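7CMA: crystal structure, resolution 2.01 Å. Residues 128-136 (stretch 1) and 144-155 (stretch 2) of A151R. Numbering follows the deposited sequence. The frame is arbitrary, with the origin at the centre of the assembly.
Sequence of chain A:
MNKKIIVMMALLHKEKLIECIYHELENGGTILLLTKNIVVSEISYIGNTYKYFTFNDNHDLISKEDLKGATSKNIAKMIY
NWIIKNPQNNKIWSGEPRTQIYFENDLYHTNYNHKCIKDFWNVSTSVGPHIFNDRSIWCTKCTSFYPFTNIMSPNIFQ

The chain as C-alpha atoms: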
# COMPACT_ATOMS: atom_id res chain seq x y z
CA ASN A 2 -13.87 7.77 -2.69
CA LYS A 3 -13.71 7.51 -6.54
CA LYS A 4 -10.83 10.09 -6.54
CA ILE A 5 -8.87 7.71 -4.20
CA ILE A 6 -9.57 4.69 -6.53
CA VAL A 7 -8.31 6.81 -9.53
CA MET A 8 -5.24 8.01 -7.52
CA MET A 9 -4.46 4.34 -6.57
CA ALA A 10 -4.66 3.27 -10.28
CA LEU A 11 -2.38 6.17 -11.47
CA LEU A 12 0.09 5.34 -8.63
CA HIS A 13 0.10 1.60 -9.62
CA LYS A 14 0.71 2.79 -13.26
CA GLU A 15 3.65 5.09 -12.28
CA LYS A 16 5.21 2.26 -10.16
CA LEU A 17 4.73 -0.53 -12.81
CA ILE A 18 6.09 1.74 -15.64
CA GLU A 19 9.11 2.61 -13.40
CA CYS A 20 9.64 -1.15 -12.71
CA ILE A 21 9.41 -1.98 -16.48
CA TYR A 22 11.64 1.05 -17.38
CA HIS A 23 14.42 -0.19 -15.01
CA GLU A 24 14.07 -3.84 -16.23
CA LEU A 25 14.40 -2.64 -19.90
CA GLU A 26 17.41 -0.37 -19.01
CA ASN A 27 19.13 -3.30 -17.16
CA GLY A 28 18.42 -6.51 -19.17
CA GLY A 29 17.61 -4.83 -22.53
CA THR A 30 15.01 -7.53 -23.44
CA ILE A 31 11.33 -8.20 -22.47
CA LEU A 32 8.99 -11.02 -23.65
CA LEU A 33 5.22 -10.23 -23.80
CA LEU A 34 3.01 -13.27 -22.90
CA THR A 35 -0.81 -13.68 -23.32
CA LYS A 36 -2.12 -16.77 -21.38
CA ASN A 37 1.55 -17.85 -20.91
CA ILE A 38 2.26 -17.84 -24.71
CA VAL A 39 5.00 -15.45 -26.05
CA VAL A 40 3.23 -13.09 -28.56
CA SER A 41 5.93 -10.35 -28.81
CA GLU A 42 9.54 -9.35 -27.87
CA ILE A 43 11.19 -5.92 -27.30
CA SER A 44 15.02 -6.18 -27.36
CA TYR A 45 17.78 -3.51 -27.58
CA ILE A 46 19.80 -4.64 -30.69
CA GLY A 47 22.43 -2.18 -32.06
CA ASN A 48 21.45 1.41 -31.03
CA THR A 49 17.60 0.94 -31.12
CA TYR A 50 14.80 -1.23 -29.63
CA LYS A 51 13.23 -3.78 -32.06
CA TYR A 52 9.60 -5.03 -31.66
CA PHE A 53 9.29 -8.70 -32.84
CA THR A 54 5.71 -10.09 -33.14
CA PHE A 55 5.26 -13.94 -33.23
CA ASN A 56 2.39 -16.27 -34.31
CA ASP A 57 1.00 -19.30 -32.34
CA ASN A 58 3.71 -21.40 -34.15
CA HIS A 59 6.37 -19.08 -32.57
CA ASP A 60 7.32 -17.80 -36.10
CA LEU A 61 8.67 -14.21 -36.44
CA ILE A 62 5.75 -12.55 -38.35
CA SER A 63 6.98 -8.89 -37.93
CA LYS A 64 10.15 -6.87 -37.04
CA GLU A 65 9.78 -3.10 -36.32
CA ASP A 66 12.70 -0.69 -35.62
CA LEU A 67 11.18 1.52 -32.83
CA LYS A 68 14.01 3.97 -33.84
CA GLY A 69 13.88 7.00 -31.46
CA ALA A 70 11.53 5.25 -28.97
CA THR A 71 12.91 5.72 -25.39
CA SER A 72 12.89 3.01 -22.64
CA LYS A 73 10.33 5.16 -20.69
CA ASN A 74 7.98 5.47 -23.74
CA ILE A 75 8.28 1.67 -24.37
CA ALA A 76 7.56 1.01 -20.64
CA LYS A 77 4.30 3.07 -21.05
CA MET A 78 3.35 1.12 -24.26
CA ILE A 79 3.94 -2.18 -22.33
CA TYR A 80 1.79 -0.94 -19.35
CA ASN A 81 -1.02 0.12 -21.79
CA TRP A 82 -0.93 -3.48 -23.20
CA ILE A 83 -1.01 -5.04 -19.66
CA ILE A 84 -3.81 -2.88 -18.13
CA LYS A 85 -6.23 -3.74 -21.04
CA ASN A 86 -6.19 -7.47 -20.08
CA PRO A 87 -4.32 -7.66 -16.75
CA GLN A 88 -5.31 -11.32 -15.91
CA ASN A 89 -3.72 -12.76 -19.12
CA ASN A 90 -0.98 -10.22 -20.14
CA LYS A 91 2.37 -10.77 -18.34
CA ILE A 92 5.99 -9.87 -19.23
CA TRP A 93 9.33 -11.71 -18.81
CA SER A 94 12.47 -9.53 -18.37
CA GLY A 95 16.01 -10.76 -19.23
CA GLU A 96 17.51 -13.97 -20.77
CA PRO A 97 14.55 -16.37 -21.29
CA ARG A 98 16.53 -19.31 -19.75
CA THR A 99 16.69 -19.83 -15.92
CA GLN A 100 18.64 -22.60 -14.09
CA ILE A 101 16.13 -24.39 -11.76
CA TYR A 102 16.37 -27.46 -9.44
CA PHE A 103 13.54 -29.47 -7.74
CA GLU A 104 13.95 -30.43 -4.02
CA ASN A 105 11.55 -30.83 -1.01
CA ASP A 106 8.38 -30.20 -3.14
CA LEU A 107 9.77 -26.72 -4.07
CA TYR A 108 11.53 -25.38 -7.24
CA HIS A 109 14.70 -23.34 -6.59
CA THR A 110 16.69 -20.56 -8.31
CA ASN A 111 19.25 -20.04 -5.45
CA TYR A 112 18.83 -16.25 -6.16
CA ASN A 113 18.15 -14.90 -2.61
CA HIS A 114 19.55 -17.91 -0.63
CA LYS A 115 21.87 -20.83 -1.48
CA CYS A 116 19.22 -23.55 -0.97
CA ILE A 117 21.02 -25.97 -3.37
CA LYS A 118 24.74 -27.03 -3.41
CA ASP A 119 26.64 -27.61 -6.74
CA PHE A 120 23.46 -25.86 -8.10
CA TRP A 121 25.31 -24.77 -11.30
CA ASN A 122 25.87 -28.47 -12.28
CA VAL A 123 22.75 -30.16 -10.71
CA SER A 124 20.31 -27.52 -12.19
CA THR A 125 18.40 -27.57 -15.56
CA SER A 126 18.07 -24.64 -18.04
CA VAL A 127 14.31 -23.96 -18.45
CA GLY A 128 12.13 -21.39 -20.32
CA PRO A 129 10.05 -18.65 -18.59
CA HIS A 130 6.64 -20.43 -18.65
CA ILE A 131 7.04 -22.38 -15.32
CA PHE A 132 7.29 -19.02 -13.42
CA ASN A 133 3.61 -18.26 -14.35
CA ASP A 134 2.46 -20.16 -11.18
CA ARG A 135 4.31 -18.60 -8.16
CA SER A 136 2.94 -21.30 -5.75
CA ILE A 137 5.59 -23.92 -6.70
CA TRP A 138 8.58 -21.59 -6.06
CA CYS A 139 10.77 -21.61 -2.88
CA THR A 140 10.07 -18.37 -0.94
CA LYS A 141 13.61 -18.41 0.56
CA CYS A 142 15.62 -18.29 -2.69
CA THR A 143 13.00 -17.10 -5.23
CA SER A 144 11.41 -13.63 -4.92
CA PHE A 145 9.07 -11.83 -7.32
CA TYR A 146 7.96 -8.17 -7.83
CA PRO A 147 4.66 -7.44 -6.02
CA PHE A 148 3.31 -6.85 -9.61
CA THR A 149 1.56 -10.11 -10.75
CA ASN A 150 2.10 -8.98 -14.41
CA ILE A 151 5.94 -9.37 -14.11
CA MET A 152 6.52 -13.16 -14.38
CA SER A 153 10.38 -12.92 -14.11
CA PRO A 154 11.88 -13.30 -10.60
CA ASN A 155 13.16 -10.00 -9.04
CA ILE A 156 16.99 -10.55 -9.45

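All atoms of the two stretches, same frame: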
# COMPACT_ATOMS: atom_id res chain seq x y z
N GLY A 128 12.77 -22.60 -19.77
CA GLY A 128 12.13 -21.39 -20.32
C GLY A 128 11.32 -20.65 -19.25
O GLY A 128 11.29 -21.05 -18.10
N PRO A 129 10.73 -19.48 -19.59
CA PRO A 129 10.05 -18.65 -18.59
C PRO A 129 8.73 -19.23 -18.06
O PRO A 129 8.33 -18.84 -16.99
CB PRO A 129 9.80 -17.35 -19.36
CG PRO A 129 9.68 -17.79 -20.80
CD PRO A 129 10.69 -18.91 -20.94
N HIS A 130 8.09 -20.14 -18.80
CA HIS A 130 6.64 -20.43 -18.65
C HIS A 130 6.33 -20.96 -17.24
O HIS A 130 5.26 -20.61 -16.71
CB HIS A 130 6.16 -21.39 -19.75
CG HIS A 130 6.53 -20.94 -21.12
ND1 HIS A 130 5.68 -20.16 -21.89
CD2 HIS A 130 7.67 -21.08 -21.83
CE1 HIS A 130 6.28 -19.88 -23.03
NE2 HIS A 130 7.50 -20.41 -23.00
N ILE A 131 7.27 -21.69 -16.63
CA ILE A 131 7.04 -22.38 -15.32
C ILE A 131 6.90 -21.34 -14.20
O ILE A 131 6.39 -21.70 -13.13
CB ILE A 131 8.17 -23.40 -15.04
CG1 ILE A 131 7.86 -24.24 -13.80
CG2 ILE A 131 9.52 -22.69 -14.93
CD1 ILE A 131 8.93 -25.27 -13.46
N PHE A 132 7.32 -20.10 -14.45
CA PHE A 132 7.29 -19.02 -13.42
C PHE A 132 5.90 -18.38 -13.36
O PHE A 132 5.63 -17.63 -12.41
CB PHE A 132 8.39 -17.99 -13.70
CG PHE A 132 9.78 -18.48 -13.40
CD1 PHE A 132 10.24 -18.52 -12.09
CD2 PHE A 132 10.55 -19.06 -14.39
CE1 PHE A 132 11.51 -19.00 -11.81
CE2 PHE A 132 11.81 -19.56 -14.11
CZ PHE A 132 12.28 -19.54 -12.81
N ASN A 133 5.01 -18.77 -14.28
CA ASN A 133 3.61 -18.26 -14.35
C ASN A 133 2.89 -18.56 -13.03
O ASN A 133 2.13 -17.70 -12.58
CB ASN A 133 2.87 -18.84 -15.55
CG ASN A 133 1.51 -18.24 -15.77
OD1 ASN A 133 0.52 -18.96 -15.86
ND2 ASN A 133 1.45 -16.92 -15.87
N ASP A 134 3.07 -19.76 -12.47
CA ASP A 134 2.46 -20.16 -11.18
C ASP A 134 3.50 -20.00 -10.06
O ASP A 134 4.41 -20.84 -9.97
CB ASP A 134 1.92 -21.60 -11.25
CG ASP A 134 1.28 -22.08 -9.95
OD1 ASP A 134 1.04 -21.25 -9.07
OD2 ASP A 134 0.96 -23.28 -9.87
N ARG A 135 3.32 -19.00 -9.19
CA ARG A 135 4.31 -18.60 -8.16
C ARG A 135 4.26 -19.59 -6.99
O ARG A 135 5.26 -19.66 -6.24
CB ARG A 135 4.04 -17.17 -7.70
CG ARG A 135 4.24 -16.13 -8.80
CD ARG A 135 4.03 -14.72 -8.32
NE ARG A 135 4.49 -13.74 -9.28
CZ ARG A 135 4.50 -12.43 -9.06
NH1 ARG A 135 4.07 -11.96 -7.90
NH2 ARG A 135 4.94 -11.60 -9.99
N SER A 136 3.17 -20.35 -6.88
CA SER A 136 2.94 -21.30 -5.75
C SER A 136 3.99 -22.40 -5.64
O SER A 136 4.16 -22.90 -4.53
CB SER A 136 1.57 -21.91 -5.90
OG SER A 136 1.58 -22.95 -6.86
N SER A 144 12.31 -14.77 -5.22
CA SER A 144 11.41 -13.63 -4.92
C SER A 144 10.83 -13.08 -6.22
O SER A 144 11.47 -13.21 -7.25
CB SER A 144 12.13 -12.55 -4.18
OG SER A 144 13.17 -12.01 -4.98
N PHE A 145 9.66 -12.46 -6.13
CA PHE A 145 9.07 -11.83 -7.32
C PHE A 145 8.59 -10.42 -6.99
O PHE A 145 8.29 -10.17 -5.82
CB PHE A 145 7.85 -12.63 -7.80
CG PHE A 145 8.07 -14.06 -8.23
CD1 PHE A 145 8.37 -14.36 -9.54
CD2 PHE A 145 7.92 -15.10 -7.33
CE1 PHE A 145 8.55 -15.68 -9.94
CE2 PHE A 145 8.11 -16.41 -7.73
CZ PHE A 145 8.42 -16.70 -9.03
N TYR A 146 8.58 -9.51 -7.97
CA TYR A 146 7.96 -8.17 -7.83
C TYR A 146 6.54 -8.33 -7.30
O TYR A 146 5.85 -9.30 -7.62
CB TYR A 146 7.99 -7.43 -9.17
CG TYR A 146 9.35 -6.93 -9.58
CD1 TYR A 146 9.99 -5.93 -8.87
CD2 TYR A 146 9.98 -7.43 -10.72
CE1 TYR A 146 11.24 -5.47 -9.25
CE2 TYR A 146 11.22 -6.97 -11.11
CZ TYR A 146 11.84 -5.95 -10.40
OH TYR A 146 13.06 -5.50 -10.79
N PRO A 147 6.05 -7.40 -6.46
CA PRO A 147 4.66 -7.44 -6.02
C PRO A 147 3.67 -7.42 -7.20
O PRO A 147 2.57 -7.94 -7.05
CB PRO A 147 4.51 -6.17 -5.15
CG PRO A 147 5.65 -5.26 -5.59
CD PRO A 147 6.76 -6.20 -5.99
N PHE A 148 4.11 -6.92 -8.36
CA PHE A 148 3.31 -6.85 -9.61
C PHE A 148 3.14 -8.25 -10.19
O PHE A 148 4.13 -8.81 -10.67
CB PHE A 148 3.98 -5.92 -10.63
CG PHE A 148 4.32 -4.54 -10.10
CD1 PHE A 148 3.31 -3.63 -9.79
CD2 PHE A 148 5.64 -4.17 -9.89
CE1 PHE A 148 3.63 -2.38 -9.29
CE2 PHE A 148 5.94 -2.91 -9.39
CZ PHE A 148 4.94 -2.02 -9.09
N THR A 149 1.90 -8.76 -10.24
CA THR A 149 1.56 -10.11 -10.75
C THR A 149 1.83 -10.19 -12.26
O THR A 149 1.95 -11.31 -12.77
CB THR A 149 0.11 -10.50 -10.45
OG1 THR A 149 -0.74 -9.55 -11.10
CG2 THR A 149 -0.21 -10.55 -8.97
N ASN A 150 1.97 -9.03 -12.93
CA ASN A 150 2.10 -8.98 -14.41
C ASN A 150 3.58 -9.09 -14.80
O ASN A 150 3.85 -9.13 -16.02
CB ASN A 150 1.49 -7.71 -14.99
CG ASN A 150 -0.01 -7.66 -14.81
OD1 ASN A 150 -0.73 -8.48 -15.38
ND2 ASN A 150 -0.47 -6.79 -13.93
N ILE A 151 4.50 -9.10 -13.84
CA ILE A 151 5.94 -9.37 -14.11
C ILE A 151 6.26 -10.80 -13.66
O ILE A 151 6.24 -11.06 -12.44
CB ILE A 151 6.86 -8.34 -13.44
CG1 ILE A 151 6.33 -6.92 -13.61
CG2 ILE A 151 8.29 -8.49 -13.97
CD1 ILE A 151 7.39 -5.89 -13.91
N MET A 152 6.36 -11.71 -14.63
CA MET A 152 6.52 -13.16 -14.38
C MET A 152 7.93 -13.42 -13.84
O MET A 152 8.08 -14.35 -13.02
CB MET A 152 6.30 -13.95 -15.68
CG MET A 152 5.79 -15.36 -15.45
SD MET A 152 5.69 -16.33 -17.00
CE MET A 152 6.81 -15.41 -18.05
N SER A 153 8.93 -12.71 -14.38
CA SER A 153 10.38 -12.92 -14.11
C SER A 153 10.67 -12.67 -12.64
O SER A 153 10.20 -11.68 -12.08
CB SER A 153 11.23 -12.05 -15.00
OG SER A 153 10.55 -10.86 -15.35
N PRO A 154 11.41 -13.57 -11.96
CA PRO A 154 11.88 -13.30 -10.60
C PRO A 154 12.65 -11.98 -10.50
O PRO A 154 13.39 -11.66 -11.42
CB PRO A 154 12.79 -14.50 -10.29
CG PRO A 154 12.23 -15.61 -11.17
CD PRO A 154 11.78 -14.91 -12.43
N ASN A 155 12.39 -11.21 -9.44
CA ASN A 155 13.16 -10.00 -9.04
C ASN A 155 14.59 -10.41 -8.67
O ASN A 155 14.76 -11.04 -7.62
CB ASN A 155 12.50 -9.27 -7.87
CG ASN A 155 13.12 -7.92 -7.58
OD1 ASN A 155 13.98 -7.45 -8.33
ND2 ASN A 155 12.70 -7.29 -6.50

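This is a contact between two largely irregular segments, in which one arginine binds backbone carbonyls and an apolar cluster packs alongside. Stretch 1 includes a short 3-10 segment around Ile131; stretch 2 has no regular helix or strand. By CA atoms, the stretches are nearest at Asn133 and Met152, 5.9 Å apart.

Arg135 extends its side chain into stretch 2. Arg135 NH2 donates hydrogen bonds to Phe148 O (3.0 Å) and Ile151 O (2.8 Å). Phe148 and Ile151 are the ends of a type I beta turn, closed by Ile151 N to Phe148 O at 3.2 Å. Phe148 O therefore accepts from both the turn and the arginine. A weak hydrogen bond runs from Arg135 NH1 to Tyr146 O (3.2 Å). Thr149 CA and Phe145 CB cover opposite faces of the guanidinium. Arg135 CG sits over the Phe145 ring, 4.1 Å from its centroid, in a CH-pi contact.

Phe132 anchors the apolar side, which is held by van der Waals packing. Phe132 CD1 meets Phe145 CE1 at 3.9 Å, at the edge of the Phe145 ring. Pro154 CD points a C-H group at the pi face of the Phe132 ring, 4.2 Å from the centroid. Met152 reaches stretch 1 with its thioether: Met152 CG is 4.1 Å from Phe132 CB, and Met152 CE is 3.8 Å from Pro129 CB.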